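Local atomic coordinates of galactose mutarotase related enzyme (Lactobacillus acidophilus, PDB entry 3DCD), a protein that is of unknown function but probably binds carbohydrate and may act as an isomerase, as in the aldose 1-epimerase (galactose mutarotase) family. Residues Glu84-Lys88 with Glu89-Phe93; Ser196-Leu199 with Phe200-Asp203; Thr290-Thr294 with Thr295-Lys299. All coordinates share one frame; numbering follows the deposited sequence.

Interaction 1 (Glu84-Lys88 with Glu89-Phe93)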
loop_
_atom_site.group_PDB
_atom_site.type_symbol
_atom_site.label_atom_id
_atom_site.label_comp_id
_atom_site.label_asym_id
_atom_site.label_seq_id
_atom_site.Cartn_x
_atom_site.Cartn_y
_atom_site.Cartn_z
ATOM N N GLU A 84 16.908 -7.746 -9.369
ATOM C CA GLU A 84 17.656 -8.928 -8.949
ATOM C C GLU A 84 17.349 -10.165 -9.791
ATOM O O GLU A 84 18.239 -10.995 -10.042
ATOM C CB GLU A 84 17.380 -9.229 -7.465
ATOM C CG GLU A 84 18.286 -10.336 -6.929
ATOM C CD GLU A 84 18.134 -10.572 -5.450
ATOM O OE1 GLU A 84 16.991 -10.714 -4.972
ATOM O OE2 GLU A 84 19.180 -10.634 -4.767
ATOM N N ASN A 85 16.081 -10.292 -10.192
ATOM C CA ASN A 85 15.591 -11.445 -10.945
ATOM C C ASN A 85 14.403 -10.971 -11.786
ATOM O O ASN A 85 13.598 -10.183 -11.307
ATOM C CB ASN A 85 15.159 -12.548 -9.975
ATOM C CG ASN A 85 14.634 -13.792 -10.686
ATOM O OD1 ASN A 85 15.405 -14.664 -11.098
ATOM N ND2 ASN A 85 13.317 -13.891 -10.801
ATOM N N HIS A 86 14.309 -11.421 -13.039
ATOM C CA HIS A 86 13.181 -11.033 -13.892
ATOM C C HIS A 86 12.895 -12.135 -14.904
ATOM O O HIS A 86 13.716 -12.400 -15.769
ATOM C CB HIS A 86 13.485 -9.710 -14.610
ATOM C CG HIS A 86 12.364 -9.195 -15.463
ATOM N ND1 HIS A 86 12.577 -8.348 -16.531
ATOM C CD2 HIS A 86 11.025 -9.403 -15.410
ATOM C CE1 HIS A 86 11.419 -8.054 -17.097
ATOM N NE2 HIS A 86 10.461 -8.675 -16.430
ATOM N N THR A 87 11.750 -12.795 -14.747
ATOM C CA THR A 87 11.275 -13.806 -15.697
ATOM C C THR A 87 9.903 -13.348 -16.229
ATOM O O THR A 87 9.427 -12.270 -15.856
ATOM C CB THR A 87 11.183 -15.208 -15.052
ATOM O OG1 THR A 87 10.323 -15.150 -13.911
ATOM C CG2 THR A 87 12.568 -15.704 -14.615
ATOM N N LYS A 88 9.270 -14.146 -17.095
ATOM C CA LYS A 88 8.063 -13.667 -17.759
ATOM C C LYS A 88 6.986 -13.249 -16.773
ATOM O O LYS A 88 6.330 -12.248 -16.993
ATOM C CB LYS A 88 7.500 -14.663 -18.780
ATOM C CG LYS A 88 6.395 -14.037 -19.636
ATOM C CD LYS A 88 5.901 -14.930 -20.779
ATOM C CE LYS A 88 4.783 -14.214 -21.555
ATOM N NZ LYS A 88 4.520 -14.779 -22.932
ATOM N N GLU A 89 6.814 -14.005 -15.694
ATOM C CA GLU A 89 5.706 -13.748 -14.749
ATOM C C GLU A 89 6.168 -13.325 -13.359
ATOM O O GLU A 89 5.379 -13.358 -12.415
ATOM C CB GLU A 89 4.801 -14.981 -14.613
ATOM C CG GLU A 89 4.078 -15.424 -15.870
ATOM C CD GLU A 89 3.455 -16.813 -15.705
ATOM O OE1 GLU A 89 3.452 -17.338 -14.572
ATOM O OE2 GLU A 89 2.991 -17.399 -16.698
ATOM N N SER A 90 7.439 -12.936 -13.224
ATOM C CA SER A 90 7.970 -12.549 -11.921
ATOM C C SER A 90 9.113 -11.556 -12.020
ATOM O O SER A 90 9.930 -11.621 -12.942
ATOM C CB SER A 90 8.441 -13.787 -11.145
ATOM O OG SER A 90 8.738 -13.441 -9.797
ATOM N N ILE A 91 9.187 -10.652 -11.050
ATOM C CA ILE A 91 10.323 -9.712 -10.981
ATOM C C ILE A 91 10.566 -9.353 -9.524
ATOM O O ILE A 91 9.634 -9.214 -8.742
ATOM C CB ILE A 91 10.097 -8.457 -11.886
ATOM C CG1 ILE A 91 11.320 -7.542 -11.912
ATOM C CG2 ILE A 91 8.819 -7.691 -11.472
ATOM C CD1 ILE A 91 11.348 -6.627 -13.113
ATOM N N THR A 92 11.840 -9.246 -9.159
ATOM C CA THR A 92 12.201 -8.915 -7.791
ATOM C C THR A 92 13.128 -7.726 -7.863
ATOM O O THR A 92 14.127 -7.767 -8.560
ATOM C CB THR A 92 12.908 -10.102 -7.073
ATOM O OG1 THR A 92 12.030 -11.236 -7.057
ATOM C CG2 THR A 92 13.296 -9.742 -5.620
ATOM N N PHE A 93 12.743 -6.668 -7.158
ATOM C CA PHE A 93 13.550 -5.478 -6.965
ATOM C C PHE A 93 14.249 -5.513 -5.600
ATOM O O PHE A 93 13.670 -5.919 -4.593
ATOM C CB PHE A 93 12.672 -4.220 -7.062
ATOM C CG PHE A 93 11.982 -4.065 -8.396
ATOM C CD1 PHE A 93 12.610 -3.405 -9.442
ATOM C CD2 PHE A 93 10.695 -4.580 -8.589
ATOM C CE1 PHE A 93 11.977 -3.268 -10.694
ATOM C CE2 PHE A 93 10.050 -4.454 -9.815
ATOM C CZ PHE A 93 10.687 -3.791 -10.872
HETATM O O HOH W 1 11.376 -12.595 -9.502
HETATM O O HOH W 2 8.140 -16.459 -14.380
#
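The CD1 methyl of Ile91 sits over one face of the His86 imidazole, 3.7 Å from the ring centroid and 18° off its normal, a CH-pi contact on the closely packed face of the hairpin formed by strands 82-87 and 90-96. His86 carries CG anti to its backbone N (chi1 -177°), which swings the ring across to Ile91, and its NE2 bonds to Thr4 O. The packing continues as Ile91 reaches Tyr3, Ile5 and Ile14. Antiparallel backbone bonds join the strands: Thr92 N to Asn85 O is 2.9 Å, and Thr87 N to Ser90 O is 2.8 Å. Glu84 N also donates to Thr92 O (2.9 Å), and with Glu84 and Asn85 both opposite Thr92 this is a classic beta bulge. A type I turn from Thr87 to Ser90 closes the hairpin.

The other face is wet. One water accepts from Asn85 ND2 (2.7 Å), donates to Thr92 OG1 and bonds to Ser90 OG; a second joins Thr87 OG1 to Glu89 N. Thr92 OG1 also pairs with Asn114. Carbon packing and the Thr4 bond thus fix the imidazole, whereas Asn85 is linked to Ser90 and Thr92 through water, as suits an outer hairpin.

Interaction 2 (Ser196-Leu199 with Phe200-Asp203)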
loop_
_atom_site.group_PDB
_atom_site.type_symbol
_atom_site.label_atom_id
_atom_site.label_comp_id
_atom_site.label_asym_id
_atom_site.label_seq_id
_atom_site.Cartn_x
_atom_site.Cartn_y
_atom_site.Cartn_z
ATOM N N SER A 196 -17.225 8.207 -2.234
ATOM C CA SER A 196 -17.712 9.538 -2.520
ATOM C C SER A 196 -16.557 10.508 -2.340
ATOM O O SER A 196 -15.559 10.176 -1.709
ATOM C CB SER A 196 -18.835 9.913 -1.551
ATOM O OG SER A 196 -18.305 10.191 -0.250
ATOM N N ASP A 197 -16.705 11.705 -2.892
ATOM C CA ASP A 197 -15.714 12.760 -2.724
ATOM C C ASP A 197 -15.497 13.104 -1.232
ATOM O O ASP A 197 -14.353 13.294 -0.794
ATOM C CB ASP A 197 -16.150 14.008 -3.502
ATOM C CG ASP A 197 -15.924 13.880 -5.023
ATOM O OD1 ASP A 197 -15.114 13.024 -5.467
ATOM O OD2 ASP A 197 -16.561 14.648 -5.772
ATOM N N ASP A 198 -16.599 13.178 -0.479
ATOM C CA ASP A 198 -16.605 13.580 0.930
ATOM C C ASP A 198 -16.082 12.495 1.889
ATOM O O ASP A 198 -15.624 12.803 3.002
ATOM C CB ASP A 198 -18.032 13.950 1.351
ATOM C CG ASP A 198 -18.108 14.447 2.795
ATOM O OD1 ASP A 198 -17.680 15.603 3.042
ATOM O OD2 ASP A 198 -18.595 13.689 3.680
ATOM N N LEU A 199 -16.136 11.237 1.459
ATOM C CA LEU A 199 -15.728 10.122 2.320
ATOM C C LEU A 199 -14.346 10.310 2.962
ATOM O O LEU A 199 -14.131 9.930 4.127
ATOM C CB LEU A 199 -15.748 8.798 1.550
ATOM C CG LEU A 199 -15.535 7.529 2.408
ATOM C CD1 LEU A 199 -16.623 7.309 3.457
ATOM C CD2 LEU A 199 -15.421 6.309 1.521
ATOM N N PHE A 200 -13.420 10.866 2.191
ATOM C CA PHE A 200 -12.060 11.060 2.656
ATOM C C PHE A 200 -11.753 12.474 3.103
ATOM O O PHE A 200 -10.592 12.874 3.114
ATOM C CB PHE A 200 -11.067 10.543 1.607
ATOM C CG PHE A 200 -11.354 9.132 1.198
ATOM C CD1 PHE A 200 -11.142 8.086 2.097
ATOM C CD2 PHE A 200 -11.918 8.854 -0.041
ATOM C CE1 PHE A 200 -11.452 6.781 1.748
ATOM C CE2 PHE A 200 -12.230 7.546 -0.415
ATOM C CZ PHE A 200 -12.007 6.505 0.473
ATOM N N LYS A 201 -12.782 13.206 3.548
ATOM C CA LYS A 201 -12.573 14.595 4.001
ATOM C C LYS A 201 -11.667 14.693 5.227
ATOM O O LYS A 201 -10.966 15.691 5.405
ATOM C CB LYS A 201 -13.894 15.328 4.266
ATOM C CG LYS A 201 -14.761 14.719 5.354
ATOM C CD LYS A 201 -15.844 15.728 5.777
ATOM C CE LYS A 201 -17.049 15.031 6.364
ATOM N NZ LYS A 201 -16.665 14.109 7.479
ATOM N N ASP A 202 -11.690 13.658 6.057
ATOM C CA ASP A 202 -10.852 13.588 7.252
ATOM C C ASP A 202 -9.668 12.641 7.068
ATOM O O ASP A 202 -9.221 12.009 8.032
ATOM C CB ASP A 202 -11.686 13.138 8.456
ATOM C CG ASP A 202 -12.779 14.123 8.801
ATOM O OD1 ASP A 202 -12.598 15.334 8.584
ATOM O OD2 ASP A 202 -13.838 13.676 9.259
ATOM N N ASP A 203 -9.179 12.541 5.835
ATOM C CA ASP A 203 -8.023 11.700 5.479
ATOM C C ASP A 203 -8.398 10.194 5.461
ATOM O O ASP A 203 -9.579 9.845 5.441
ATOM C CB ASP A 203 -6.850 12.016 6.421
ATOM C CG ASP A 203 -5.503 11.815 5.783
ATOM O OD1 ASP A 203 -5.348 10.972 4.864
ATOM O OD2 ASP A 203 -4.569 12.505 6.233
HETATM O O HOH W 3 -12.145 10.716 5.992
#
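A single water oxygen is gripped by three backbone groups where Leu199 meets the turn after it: it donates to Leu199 O (2.8 Å) and Asp203 O (2.8 Å) and accepts from Asp202 N (3.0 Å). The chain here combines two small motifs in the loop between strands 193-194 and 205-208. In an ST motif, Ser196 OG accepts from Leu199 N three residues on; a type I beta turn then runs from Phe200 to Asp203. Between them, Lys201 N donates to Asp198 O at 2.9 Å, approaching from above the carbonyl plane, 56° out of it.

Leu199 and Phe200, though adjacent in sequence, fold onto each other. Leu199 CG lies over the centre of one face of the Phe200 ring, 4.2 Å from the centroid, while its CD2 branch leans toward the far end of the ring and meets CZ at 3.6 Å. With CG beside its own backbone N (chi1 -53°), Phe200 turns its ring into the protein, among Leu195, Leu205 and Ile239. Replacing Phe200 by alanine would probably open a gap beside Leu205 and Ile239 and leave Leu199 CG without the ring face it covers.

Charged groups surround the turn. Lys201 NZ makes a long, weak salt bridge to neighbouring Asp202; separately, Asp197 pairs with Lys156. The Asp198 side chain lies beside that of Lys201, yet its carboxylate meets the methylenes rather than the ammonium: OD1 lies 3.3 Å from Lys201 CD.

Interaction 3 (Thr290-Thr294 with Thr295-Lys299)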
loop_
_atom_site.group_PDB
_atom_site.type_symbol
_atom_site.label_atom_id
_atom_site.label_comp_id
_atom_site.label_asym_id
_atom_site.label_seq_id
_atom_site.Cartn_x
_atom_site.Cartn_y
_atom_site.Cartn_z
ATOM N N THR A 290 -6.439 -9.188 -7.298
ATOM C CA THR A 290 -7.040 -9.730 -8.522
ATOM C C THR A 290 -7.852 -8.631 -9.225
ATOM O O THR A 290 -8.427 -7.758 -8.569
ATOM C CB THR A 290 -7.932 -10.957 -8.263
ATOM O OG1 THR A 290 -9.096 -10.558 -7.518
ATOM C CG2 THR A 290 -7.164 -12.007 -7.462
ATOM N N TYR A 291 -7.878 -8.680 -10.547
ATOM C CA TYR A 291 -8.532 -7.652 -11.342
ATOM C C TYR A 291 -9.566 -8.232 -12.294
ATOM O O TYR A 291 -9.299 -9.230 -12.968
ATOM C CB TYR A 291 -7.494 -6.901 -12.170
ATOM C CG TYR A 291 -6.265 -6.488 -11.385
ATOM C CD1 TYR A 291 -6.203 -5.249 -10.754
ATOM C CD2 TYR A 291 -5.178 -7.344 -11.270
ATOM C CE1 TYR A 291 -5.064 -4.860 -10.012
ATOM C CE2 TYR A 291 -4.040 -6.971 -10.538
ATOM C CZ TYR A 291 -3.995 -5.731 -9.920
ATOM O OH TYR A 291 -2.869 -5.373 -9.220
ATOM N N HIS A 292 -10.723 -7.584 -12.360
ATOM C CA HIS A 292 -11.749 -7.928 -13.341
ATOM C C HIS A 292 -12.289 -6.655 -13.983
ATOM O O HIS A 292 -12.628 -5.686 -13.279
ATOM C CB HIS A 292 -12.886 -8.745 -12.735
ATOM C CG HIS A 292 -13.716 -9.450 -13.766
ATOM N ND1 HIS A 292 -14.568 -8.780 -14.624
ATOM C CD2 HIS A 292 -13.792 -10.758 -14.101
ATOM C CE1 HIS A 292 -15.140 -9.654 -15.437
ATOM N NE2 HIS A 292 -14.694 -10.863 -15.129
ATOM N N SER A 293 -12.334 -6.672 -15.320
ATOM C CA SER A 293 -12.812 -5.562 -16.124
ATOM C C SER A 293 -14.307 -5.294 -15.963
ATOM O O SER A 293 -15.048 -6.111 -15.442
ATOM C CB SER A 293 -12.509 -5.835 -17.599
ATOM O OG SER A 293 -11.101 -5.956 -17.804
ATOM N N THR A 294 -14.763 -4.164 -16.485
ATOM C CA THR A 294 -16.189 -3.870 -16.500
ATOM C C THR A 294 -16.957 -4.912 -17.325
ATOM O O THR A 294 -18.157 -5.090 -17.141
ATOM C CB THR A 294 -16.451 -2.489 -17.095
ATOM O OG1 THR A 294 -16.009 -2.480 -18.460
ATOM C CG2 THR A 294 -15.698 -1.419 -16.299
ATOM N N THR A 295 -16.264 -5.563 -18.264
ATOM C CA THR A 295 -16.855 -6.601 -19.125
ATOM C C THR A 295 -16.128 -7.939 -18.922
ATOM O O THR A 295 -15.172 -7.993 -18.141
ATOM C CB THR A 295 -16.840 -6.188 -20.601
ATOM O OG1 THR A 295 -15.488 -5.921 -21.004
ATOM C CG2 THR A 295 -17.713 -4.929 -20.809
ATOM N N ASP A 296 -16.597 -9.001 -19.590
ATOM C CA ASP A 296 -16.061 -10.367 -19.384
ATOM C C ASP A 296 -14.587 -10.474 -19.733
ATOM O O ASP A 296 -14.143 -9.876 -20.704
ATOM C CB ASP A 296 -16.817 -11.380 -20.241
ATOM C CG ASP A 296 -18.161 -11.768 -19.647
ATOM O OD1 ASP A 296 -18.487 -11.305 -18.527
ATOM O OD2 ASP A 296 -18.877 -12.536 -20.318
ATOM N N GLU A 297 -13.847 -11.261 -18.955
ATOM C CA GLU A 297 -12.432 -11.491 -19.231
ATOM C C GLU A 297 -12.299 -12.676 -20.168
ATOM O O GLU A 297 -11.926 -13.777 -19.768
ATOM C CB GLU A 297 -11.638 -11.699 -17.939
ATOM C CG GLU A 297 -11.598 -10.464 -16.994
ATOM C CD GLU A 297 -10.720 -9.325 -17.516
ATOM O OE1 GLU A 297 -10.070 -9.472 -18.585
ATOM O OE2 GLU A 297 -10.703 -8.250 -16.874
ATOM N N VAL A 298 -12.642 -12.440 -21.431
ATOM C CA VAL A 298 -12.656 -13.471 -22.467
ATOM C C VAL A 298 -12.142 -12.810 -23.740
ATOM O O VAL A 298 -12.151 -11.578 -23.830
ATOM C CB VAL A 298 -14.089 -14.020 -22.715
ATOM C CG1 VAL A 298 -14.654 -14.675 -21.443
ATOM C CG2 VAL A 298 -15.026 -12.920 -23.209
ATOM N N LYS A 299 -11.717 -13.618 -24.716
ATOM C CA LYS A 299 -11.346 -13.116 -26.044
ATOM C C LYS A 299 -12.604 -12.562 -26.704
ATOM O O LYS A 299 -13.653 -13.196 -26.677
ATOM C CB LYS A 299 -10.766 -14.229 -26.921
ATOM C CG LYS A 299 -9.595 -15.030 -26.308
ATOM C CD LYS A 299 -9.170 -16.171 -27.280
ATOM C CE LYS A 299 -10.255 -17.260 -27.394
ATOM N NZ LYS A 299 -10.156 -18.052 -28.667
#
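His292 holds its ring anti to the backbone N (chi1 -163°), and Glu297, with CG beside its own backbone N (chi1 -64°), brings that carbon over one face of the imidazole; a bend at chi2 (-72°) then turns the carboxylate to Ser293. The CH-pi contact is offset toward the ring rim, with Glu297 CG 3.7 Å from the His292 centroid; the glutamate runs antiparallel to the histidine side chain, its carboxylate turned steeply to the ring. In the ring plane, His292 ND1 donates to Ser293 O at 2.8 Å, on a carbonyl lone pair, which fixes the rotation of the imidazole.

Glu297 OE2 takes two bonds from one residue. Ser293 N comes in on the anti side at 2.8 Å, and Ser293 OG donates from above the carboxylate plane over a short 2.5 Å. OE1, the second oxygen, goes to Ser26 OG, so the carboxylate is held at both ends. The Ser293 bonds span a chain reversal after the strand, with Glu297 at the centre of an inverse gamma turn and Thr295 O only 3.2 Å from His292 CE1.

Strand 282-292 ends here, lying between strands 121-130 and 226-232 of the large antiparallel sheet. Beyond it the returning tail is tied to its surroundings by Asp296 in a salt bridge with Lys224, while Ser293 packs on Ser26 of strand 20-26 and Thr294 bonds to Glu31.

In the fold
Interactions 1 and 3 both belong to the large antiparallel sheet, the first at its outermost hairpin and the third where strand 282-292 leaves it, with centres about 25 Å apart. Interaction 2 lies in a loop, its centre about 37 Å from that of interaction 1, on the opposite side of the chain's centre. Interactions 1 and 2 are surface contacts, each with one buried residue among those that touch, Ile91 and Phe200; interaction 3 is partly buried. Carbon over a ring recurs in all three, yet the polar chemistry differs: strand pairing with water bridges in 84-93, turn bonds and a water in 196-203, and a carboxylate taking direct bonds in 290-299.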